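Local coordinates for DUF5624 domain-containing protein (Legionella pneumophila subsp. pneumophila, PDB 4JX2), which is of unknown function but is probably secreted, and combines many alpha helices with a small mixed beta sheet in a two-chain assembly, at residues 62-67 against 336-341; 237-242 against 390-395; 280-285 against 399-404. All blocks are in the same frame, centred on the assembly; numbering follows the deposited sequence.

How the contacts relate
Contacts 2 and 3 belong to one packed region, their centres about 6 Å apart, while contact 1 lies at the periphery of the chain, with its centre about 39 Å from that of contact 2 and 37 Å from that of contact 3. F282 joins the inner pair: its CE1 packs 3.6 Å from CG of M239, and its CE2 3.4 Å from CD2 of L242. Helix 386-398 supplies one side of contact 2, and the loop that follows it supplies one side of contact 3. Contact 1 differs in kind, since the second subunit touches both of its segments but neither segment of contacts 2 and 3. No active site or ligand is known here.

Contact 1. Residues 62-67 against 336-341; sequences QSEMKK and ANEVFT
E64 and E338 form the whole of this contact, a sparse side-chain approach between two helix ends, the C-terminal part of helix 56-66 and the last turn of helix 315-339. The backbones stay well apart, with CA of E64 10.8 Å from CA of E338, and the two carboxylates meet between them. OE2 of E64 lies 3.4 Å from OE1 of E338; both atoms are acceptors, so this is a like-charge approach and not a hydrogen bond, and it would be expected to be unfavourable if both acids are charged. The carboxylate planes are turned 64° from each other. CG of E64 stands anti to the backbone N (chi1 -155°) and the chain then bends at chi2, whereas E338 is extended beyond CG and carries its acid outward from the helix.

Close packing is found instead against the second subunit. There V339 rests on Y125 and F340 on L377 of the neighbouring chain, F340 being the centre of an inverse gamma turn just past the helix. N132 of the same subunit gives OE1 of E64 a hydrogen bond that probably helps to hold this carboxylate in place. The E64-E338 side, by contrast, is a thin surface contact burying only 47 Å². K67 forms a salt bridge to E131 of the second subunit but is poorly ordered, so its position is less certain; its NZ stays 5.4 Å from OE1 of E338.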
loop_
_atom_site.group_PDB
_atom_site.type_symbol
_atom_site.label_atom_id
_atom_site.label_comp_id
_atom_site.label_asym_id
_atom_site.label_seq_id
_atom_site.Cartn_x
_atom_site.Cartn_y
_atom_site.Cartn_z
ATOM N N GLN A 62 -26.705 3.073 -14.481
ATOM C CA GLN A 62 -27.654 3.892 -15.233
ATOM C C GLN A 62 -28.818 4.384 -14.357
ATOM O O GLN A 62 -29.079 5.585 -14.359
ATOM C CB GLN A 62 -28.194 3.129 -16.447
ATOM N N SER A 63 -29.472 3.480 -13.581
ATOM C CA SER A 63 -30.622 3.767 -12.698
ATOM C C SER A 63 -30.285 4.739 -11.563
ATOM O O SER A 63 -31.145 5.515 -11.144
ATOM C CB SER A 63 -31.185 2.471 -12.106
ATOM O OG SER A 63 -30.507 1.995 -10.956
ATOM N N GLU A 64 -29.039 4.663 -11.056
ATOM C CA GLU A 64 -28.512 5.475 -9.961
ATOM C C GLU A 64 -28.253 6.910 -10.426
ATOM O O GLU A 64 -28.271 7.837 -9.611
ATOM C CB GLU A 64 -27.224 4.838 -9.405
ATOM C CG GLU A 64 -26.924 5.199 -7.957
ATOM C CD GLU A 64 -27.875 4.654 -6.904
ATOM O OE1 GLU A 64 -28.286 3.477 -7.017
ATOM O OE2 GLU A 64 -28.176 5.398 -5.942
HETATM N N MSE A 65 -28.009 7.081 -11.739
HETATM C CA MSE A 65 -27.756 8.374 -12.375
HETATM C C MSE A 65 -29.044 9.175 -12.532
HETATM O O MSE A 65 -28.990 10.409 -12.485
HETATM C CB MSE A 65 -27.084 8.196 -13.738
HETATM C CG MSE A 65 -25.616 7.807 -13.653
HETATM SE SE MSE A 65 -24.644 8.361 -15.260
HETATM C CE MSE A 65 -25.718 7.415 -16.696
ATOM N N LYS A 66 -30.194 8.483 -12.727
ATOM C CA LYS A 66 -31.519 9.112 -12.824
ATOM C C LYS A 66 -31.874 9.717 -11.452
ATOM O O LYS A 66 -32.430 10.817 -11.377
ATOM C CB LYS A 66 -32.593 8.101 -13.277
ATOM C CG LYS A 66 -32.354 7.436 -14.629
ATOM C CD LYS A 66 -32.992 6.038 -14.639
ATOM C CE LYS A 66 -32.984 5.346 -15.979
ATOM N NZ LYS A 66 -34.280 4.658 -16.236
ATOM N N LYS A 67 -31.480 9.003 -10.373
ATOM C CA LYS A 67 -31.653 9.368 -8.966
ATOM C C LYS A 67 -30.794 10.593 -8.600
ATOM O O LYS A 67 -29.601 10.648 -8.909
ATOM C CB LYS A 67 -31.278 8.169 -8.077
ATOM C CG LYS A 67 -32.115 8.047 -6.818
ATOM C CD LYS A 67 -31.713 6.834 -5.999
ATOM C CE LYS A 67 -32.669 6.588 -4.859
ATOM N NZ LYS A 67 -32.373 5.314 -4.158
ATOM N N ALA A 336 -21.244 -1.006 -1.892
ATOM C CA ALA A 336 -21.232 -1.881 -0.719
ATOM C C ALA A 336 -22.286 -1.480 0.327
ATOM O O ALA A 336 -23.051 -2.333 0.790
ATOM C CB ALA A 336 -19.859 -1.874 -0.086
ATOM N N ASN A 337 -22.364 -0.189 0.655
ATOM C CA ASN A 337 -23.285 0.266 1.681
ATOM C C ASN A 337 -24.702 0.342 1.212
ATOM O O ASN A 337 -25.583 0.013 1.995
ATOM C CB ASN A 337 -22.845 1.600 2.274
ATOM C CG ASN A 337 -21.705 1.396 3.267
ATOM O OD1 ASN A 337 -20.510 1.374 2.894
ATOM N ND2 ASN A 337 -22.053 1.122 4.539
ATOM N N GLU A 338 -24.952 0.743 -0.035
ATOM C CA GLU A 338 -26.323 0.855 -0.501
ATOM C C GLU A 338 -26.893 -0.463 -1.026
ATOM O O GLU A 338 -28.101 -0.650 -0.925
ATOM C CB GLU A 338 -26.462 1.965 -1.552
ATOM C CG GLU A 338 -26.216 3.355 -0.974
ATOM C CD GLU A 338 -26.483 4.550 -1.869
ATOM O OE1 GLU A 338 -27.186 4.397 -2.895
ATOM O OE2 GLU A 338 -26.007 5.655 -1.519
ATOM N N VAL A 339 -26.061 -1.383 -1.545
ATOM C CA VAL A 339 -26.553 -2.650 -2.100
ATOM C C VAL A 339 -26.441 -3.820 -1.078
ATOM O O VAL A 339 -27.373 -4.628 -0.989
ATOM C CB VAL A 339 -25.873 -3.003 -3.458
ATOM C CG1 VAL A 339 -26.462 -4.261 -4.079
ATOM C CG2 VAL A 339 -25.960 -1.839 -4.442
ATOM N N PHE A 340 -25.342 -3.915 -0.306
ATOM C CA PHE A 340 -25.178 -5.032 0.643
ATOM C C PHE A 340 -25.688 -4.660 2.052
ATOM O O PHE A 340 -25.026 -4.950 3.052
ATOM C CB PHE A 340 -23.704 -5.506 0.684
ATOM C CG PHE A 340 -23.165 -6.078 -0.613
ATOM C CD1 PHE A 340 -22.897 -5.253 -1.699
ATOM C CD2 PHE A 340 -22.888 -7.432 -0.736
ATOM C CE1 PHE A 340 -22.426 -5.782 -2.911
ATOM C CE2 PHE A 340 -22.406 -7.959 -1.944
ATOM C CZ PHE A 340 -22.174 -7.129 -3.020
ATOM N N THR A 341 -26.900 -4.082 2.126
ATOM C CA THR A 341 -27.532 -3.649 3.380
ATOM C C THR A 341 -27.959 -4.800 4.275
ATOM O O THR A 341 -28.385 -4.550 5.398
ATOM C CB THR A 341 -28.754 -2.765 3.118
ATOM O OG1 THR A 341 -29.745 -3.478 2.354
ATOM C CG2 THR A 341 -28.389 -1.458 2.473
#

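Contact 2. Residues 237-242 against 390-395; sequences QSMDQL and FWMAGE
M239, a selenomethionine, packs against M392 and A393 where helix 223-247 meets helix 386-398 in the buried interior, a helix-helix contact without any hydrogen bond between the two segments. At the start of segment 237-242, Q237 and S238 look to other parts of the fold: NE2 of Q237 donates to the backbone oxygens of S108 and N167, and OG of S238 bonds to the carbonyl of M102.

The next residue makes the whole contact from this side. The side chain of M239 leaves with CG anti to the carbonyl carbon (chi1 -68°) and runs extended from there, which takes the selenium straight across to the other helix. SE lies 4.1 Å from CB of A393, and CE ends 4.2 Å from CB of M392, whose own side chain turns off toward M232, A235 and L236 of helix 223-247. The small methyl of A393 is consistent with the close backbones, CA of M239 standing 7.7 Å from CA of A393. While reaching helix 386-398, the M239 side chain also touches W278 in a loop.

Further along, D240 touches Y403 in the loop after helix 386-398, and L242 packs on L286 of helix 279-286 and on L98 of strand 96-101. The closest approach between the two segments is to the backbone of the facing helix, with SE of M239 3.8 Å from N of A393.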
loop_
_atom_site.group_PDB
_atom_site.type_symbol
_atom_site.label_atom_id
_atom_site.label_comp_id
_atom_site.label_asym_id
_atom_site.label_seq_id
_atom_site.Cartn_x
_atom_site.Cartn_y
_atom_site.Cartn_z
ATOM N N GLN A 237 8.923 24.216 6.625
ATOM C CA GLN A 237 9.129 24.962 5.389
ATOM C C GLN A 237 8.203 24.475 4.285
ATOM O O GLN A 237 7.515 25.286 3.651
ATOM C CB GLN A 237 10.604 24.917 4.942
ATOM C CG GLN A 237 10.924 25.549 3.568
ATOM C CD GLN A 237 10.669 27.031 3.381
ATOM O OE1 GLN A 237 9.913 27.669 4.108
ATOM N NE2 GLN A 237 11.303 27.620 2.376
ATOM N N SER A 238 8.171 23.164 4.089
ATOM C CA SER A 238 7.387 22.465 3.079
ATOM C C SER A 238 5.878 22.743 3.270
ATOM O O SER A 238 5.183 23.101 2.302
ATOM C CB SER A 238 7.713 20.973 3.147
ATOM O OG SER A 238 6.839 20.172 2.372
HETATM N N MSE A 239 5.396 22.629 4.523
HETATM C CA MSE A 239 3.988 22.855 4.840
HETATM C C MSE A 239 3.610 24.344 4.774
HETATM O O MSE A 239 2.516 24.661 4.298
HETATM C CB MSE A 239 3.644 22.275 6.209
HETATM C CG MSE A 239 3.694 20.749 6.253
HETATM SE SE MSE A 239 3.252 20.070 8.022
HETATM C CE MSE A 239 4.260 18.415 8.038
ATOM N N ASP A 240 4.509 25.252 5.220
ATOM C CA ASP A 240 4.253 26.682 5.171
ATOM C C ASP A 240 4.170 27.175 3.724
ATOM O O ASP A 240 3.299 27.990 3.407
ATOM C CB ASP A 240 5.330 27.474 5.933
ATOM C CG ASP A 240 5.090 28.967 5.915
ATOM O OD1 ASP A 240 4.064 29.400 6.458
ATOM O OD2 ASP A 240 5.901 29.695 5.303
ATOM N N GLN A 241 5.085 26.698 2.850
ATOM C CA GLN A 241 5.095 27.096 1.441
ATOM C C GLN A 241 3.786 26.693 0.738
ATOM O O GLN A 241 3.220 27.494 -0.022
ATOM C CB GLN A 241 6.304 26.520 0.722
ATOM C CG GLN A 241 7.604 27.262 1.034
ATOM C CD GLN A 241 7.654 28.698 0.591
ATOM O OE1 GLN A 241 8.006 29.577 1.363
ATOM N NE2 GLN A 241 7.335 28.973 -0.664
ATOM N N LEU A 242 3.290 25.491 1.032
ATOM C CA LEU A 242 2.031 25.036 0.478
ATOM C C LEU A 242 0.842 25.838 1.033
ATOM O O LEU A 242 -0.044 26.221 0.257
ATOM C CB LEU A 242 1.790 23.545 0.723
ATOM C CG LEU A 242 0.606 23.040 -0.089
ATOM C CD1 LEU A 242 0.863 23.189 -1.597
ATOM C CD2 LEU A 242 0.230 21.650 0.275
ATOM N N PHE A 390 3.645 14.167 11.355
ATOM C CA PHE A 390 2.386 14.080 12.110
ATOM C C PHE A 390 2.325 15.145 13.199
ATOM O O PHE A 390 1.274 15.768 13.365
ATOM C CB PHE A 390 2.163 12.678 12.701
ATOM C CG PHE A 390 1.824 11.638 11.658
ATOM C CD1 PHE A 390 2.829 10.947 10.987
ATOM C CD2 PHE A 390 0.502 11.343 11.349
ATOM C CE1 PHE A 390 2.519 10.011 9.996
ATOM C CE2 PHE A 390 0.192 10.378 10.377
ATOM C CZ PHE A 390 1.204 9.741 9.691
ATOM N N TRP A 391 3.444 15.389 13.911
ATOM C CA TRP A 391 3.514 16.420 14.964
ATOM C C TRP A 391 3.409 17.850 14.388
ATOM O O TRP A 391 2.602 18.642 14.886
ATOM C CB TRP A 391 4.798 16.296 15.817
ATOM C CG TRP A 391 4.705 17.125 17.058
ATOM C CD1 TRP A 391 4.085 16.783 18.231
ATOM C CD2 TRP A 391 5.094 18.501 17.196
ATOM N NE1 TRP A 391 4.093 17.851 19.099
ATOM C CE2 TRP A 391 4.725 18.913 18.499
ATOM C CE3 TRP A 391 5.736 19.424 16.350
ATOM C CZ2 TRP A 391 5.002 20.201 18.986
ATOM C CZ3 TRP A 391 5.985 20.702 16.824
ATOM C CH2 TRP A 391 5.639 21.073 18.136
HETATM N N MSE A 392 4.250 18.196 13.383
HETATM C CA MSE A 392 4.256 19.535 12.798
HETATM C C MSE A 392 2.906 19.865 12.112
HETATM O O MSE A 392 2.485 21.009 12.200
HETATM C CB MSE A 392 5.458 19.742 11.859
HETATM C CG MSE A 392 5.612 21.197 11.354
HETATM SE SE MSE A 392 5.747 22.572 12.759
HETATM C CE MSE A 392 7.650 22.455 13.205
ATOM N N ALA A 393 2.206 18.892 11.491
ATOM C CA ALA A 393 0.895 19.169 10.889
ATOM C C ALA A 393 -0.105 19.577 11.976
ATOM O O ALA A 393 -0.806 20.566 11.811
ATOM C CB ALA A 393 0.389 17.959 10.127
ATOM N N GLY A 394 -0.092 18.866 13.105
ATOM C CA GLY A 394 -0.959 19.131 14.244
ATOM C C GLY A 394 -0.676 20.441 14.942
ATOM O O GLY A 394 -1.620 21.171 15.280
ATOM N N GLU A 395 0.625 20.749 15.167
ATOM C CA GLU A 395 1.063 22.004 15.803
ATOM C C GLU A 395 0.658 23.199 14.961
ATOM O O GLU A 395 0.091 24.156 15.495
ATOM C CB GLU A 395 2.591 21.997 16.046
ATOM C CG GLU A 395 3.158 23.277 16.669
ATOM C CD GLU A 395 2.925 23.498 18.146
ATOM O OE1 GLU A 395 2.161 22.715 18.749
ATOM O OE2 GLU A 395 3.507 24.457 18.704
#

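Contact 3. Residues 280-285 against 399-404; sequences VPFVQA and KNWNYN
W401 occupies the third position of a type I' beta turn, K399 to N402, closed by N402 N to K399 O at 3.1 Å, and from there its indole reaches F282 and A285 on helix 279-286. The turn follows directly on helix 386-398, which ends in a Schellman motif: N400, with positive phi, is its C-prime residue, W401 N bonding to L396 O and N400 N to A397 O.

The six-membered part of the indole does the touching. CH2 of W401 lies 3.6 Å from CE1 of F282. The two rings meet rim to rim, neither over the face of the other, with their planes at 71°. F282 arrives there because its CG is anti to the backbone N (chi1 173°), which swings the phenyl toward the loop. One helical turn on, CB of A285 packs 3.6 Å from CZ2 of W401, on the same six-membered ring. H243 of helix 223-247 stacks on the W401 ring, and L396 also touches it.

Farther along the loop, OD1 of N402 accepts two bonds: from N of N404, in the carbonyl plane and on a lone pair, which makes an Asx turn, and from ND2 of N404 at 3.0 Å. Since no hydrogen bond crosses between the two segments, the contact rests on apolar and aromatic packing, and what sets the indole against helix 279-286 is probably the hydrogen-bonded turn and helix end that carry W401.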
loop_
_atom_site.group_PDB
_atom_site.type_symbol
_atom_site.label_atom_id
_atom_site.label_comp_id
_atom_site.label_asym_id
_atom_site.label_seq_id
_atom_site.Cartn_x
_atom_site.Cartn_y
_atom_site.Cartn_z
ATOM N N VAL A 280 -1.942 12.879 4.918
ATOM C CA VAL A 280 -3.341 12.639 5.255
ATOM C C VAL A 280 -3.768 13.626 6.373
ATOM O O VAL A 280 -4.630 14.470 6.069
ATOM C CB VAL A 280 -3.634 11.154 5.575
ATOM C CG1 VAL A 280 -5.105 10.957 5.947
ATOM C CG2 VAL A 280 -3.249 10.268 4.396
ATOM N N PRO A 281 -3.169 13.644 7.598
ATOM C CA PRO A 281 -3.577 14.671 8.578
ATOM C C PRO A 281 -3.286 16.109 8.093
ATOM O O PRO A 281 -4.067 17.006 8.393
ATOM C CB PRO A 281 -2.743 14.335 9.815
ATOM C CG PRO A 281 -1.563 13.566 9.301
ATOM C CD PRO A 281 -2.122 12.762 8.159
ATOM N N PHE A 282 -2.188 16.326 7.329
ATOM C CA PHE A 282 -1.831 17.642 6.780
ATOM C C PHE A 282 -2.980 18.200 5.886
ATOM O O PHE A 282 -3.411 19.348 6.083
ATOM C CB PHE A 282 -0.496 17.571 6.009
ATOM C CG PHE A 282 -0.131 18.830 5.264
ATOM C CD1 PHE A 282 -0.037 20.054 5.926
ATOM C CD2 PHE A 282 0.117 18.800 3.899
ATOM C CE1 PHE A 282 0.261 21.224 5.226
ATOM C CE2 PHE A 282 0.450 19.966 3.207
ATOM C CZ PHE A 282 0.508 21.170 3.875
ATOM N N VAL A 283 -3.507 17.375 4.965
ATOM C CA VAL A 283 -4.622 17.769 4.102
ATOM C C VAL A 283 -5.882 18.065 4.964
ATOM O O VAL A 283 -6.578 19.053 4.693
ATOM C CB VAL A 283 -4.880 16.721 2.992
ATOM C CG1 VAL A 283 -6.220 16.929 2.309
ATOM C CG2 VAL A 283 -3.792 16.807 1.963
ATOM N N GLN A 284 -6.142 17.251 6.014
ATOM C CA GLN A 284 -7.274 17.458 6.927
ATOM C C GLN A 284 -7.151 18.815 7.608
ATOM O O GLN A 284 -8.153 19.515 7.733
ATOM C CB GLN A 284 -7.355 16.356 7.979
ATOM C CG GLN A 284 -7.878 15.007 7.493
ATOM C CD GLN A 284 -7.854 14.043 8.656
ATOM O OE1 GLN A 284 -6.997 13.148 8.743
ATOM N NE2 GLN A 284 -8.759 14.246 9.616
ATOM N N ALA A 285 -5.918 19.192 8.019
ATOM C CA ALA A 285 -5.601 20.470 8.648
ATOM C C ALA A 285 -5.899 21.631 7.676
ATOM O O ALA A 285 -6.589 22.578 8.060
ATOM C CB ALA A 285 -4.143 20.491 9.087
ATOM N N LYS A 399 -2.204 26.227 15.928
ATOM C CA LYS A 399 -1.868 27.665 15.911
ATOM C C LYS A 399 -2.373 28.371 14.633
ATOM O O LYS A 399 -1.977 29.502 14.375
ATOM C CB LYS A 399 -0.339 27.876 16.090
ATOM C CG LYS A 399 0.298 27.151 17.297
ATOM C CD LYS A 399 -0.306 27.483 18.679
ATOM C CE LYS A 399 0.500 26.949 19.850
ATOM N NZ LYS A 399 0.565 25.462 19.893
ATOM N N ASN A 400 -3.287 27.733 13.875
ATOM C CA ASN A 400 -3.879 28.229 12.625
ATOM C C ASN A 400 -2.792 28.716 11.658
ATOM O O ASN A 400 -2.897 29.787 11.067
ATOM C CB ASN A 400 -4.949 29.316 12.885
ATOM C CG ASN A 400 -5.968 29.539 11.766
ATOM O OD1 ASN A 400 -6.055 28.794 10.778
ATOM N ND2 ASN A 400 -6.781 30.581 11.897
ATOM N N TRP A 401 -1.727 27.917 11.536
ATOM C CA TRP A 401 -0.588 28.074 10.625
ATOM C C TRP A 401 0.338 29.232 11.009
ATOM O O TRP A 401 1.352 29.449 10.328
ATOM C CB TRP A 401 -1.077 28.202 9.156
ATOM C CG TRP A 401 -2.015 27.087 8.801
ATOM C CD1 TRP A 401 -3.373 27.071 8.956
ATOM C CD2 TRP A 401 -1.639 25.760 8.432
ATOM N NE1 TRP A 401 -3.871 25.829 8.642
ATOM C CE2 TRP A 401 -2.826 24.992 8.353
ATOM C CE3 TRP A 401 -0.415 25.155 8.104
ATOM C CZ2 TRP A 401 -2.828 23.673 7.913
ATOM C CZ3 TRP A 401 -0.409 23.828 7.712
ATOM C CH2 TRP A 401 -1.601 23.098 7.627
ATOM N N ASN A 402 0.058 29.906 12.135
ATOM C CA ASN A 402 0.885 31.012 12.558
ATOM C C ASN A 402 2.175 30.492 13.214
ATOM O O ASN A 402 2.209 30.213 14.423
ATOM C CB ASN A 402 0.107 31.946 13.470
ATOM C CG ASN A 402 0.709 33.310 13.535
ATOM O OD1 ASN A 402 1.934 33.462 13.603
ATOM N ND2 ASN A 402 -0.137 34.344 13.477
ATOM N N TYR A 403 3.249 30.409 12.391
ATOM C CA TYR A 403 4.592 29.944 12.790
ATOM C C TYR A 403 5.274 30.834 13.887
ATOM O O TYR A 403 6.320 30.447 14.426
ATOM C CB TYR A 403 5.521 29.810 11.563
ATOM C CG TYR A 403 5.511 30.995 10.626
ATOM C CD1 TYR A 403 6.137 32.194 10.974
ATOM C CD2 TYR A 403 4.929 30.902 9.360
ATOM C CE1 TYR A 403 6.163 33.277 10.100
ATOM C CE2 TYR A 403 4.960 31.978 8.470
ATOM C CZ TYR A 403 5.578 33.166 8.846
ATOM O OH TYR A 403 5.615 34.235 7.973
ATOM N N ASN A 404 4.697 32.010 14.198
ATOM C CA ASN A 404 5.232 32.881 15.233
ATOM C C ASN A 404 4.764 32.382 16.600
ATOM O O ASN A 404 5.361 32.746 17.626
ATOM C CB ASN A 404 4.816 34.331 15.002
ATOM C CG ASN A 404 5.292 34.914 13.677
ATOM O OD1 ASN A 404 6.461 35.334 13.500
ATOM N ND2 ASN A 404 4.379 34.987 12.720
#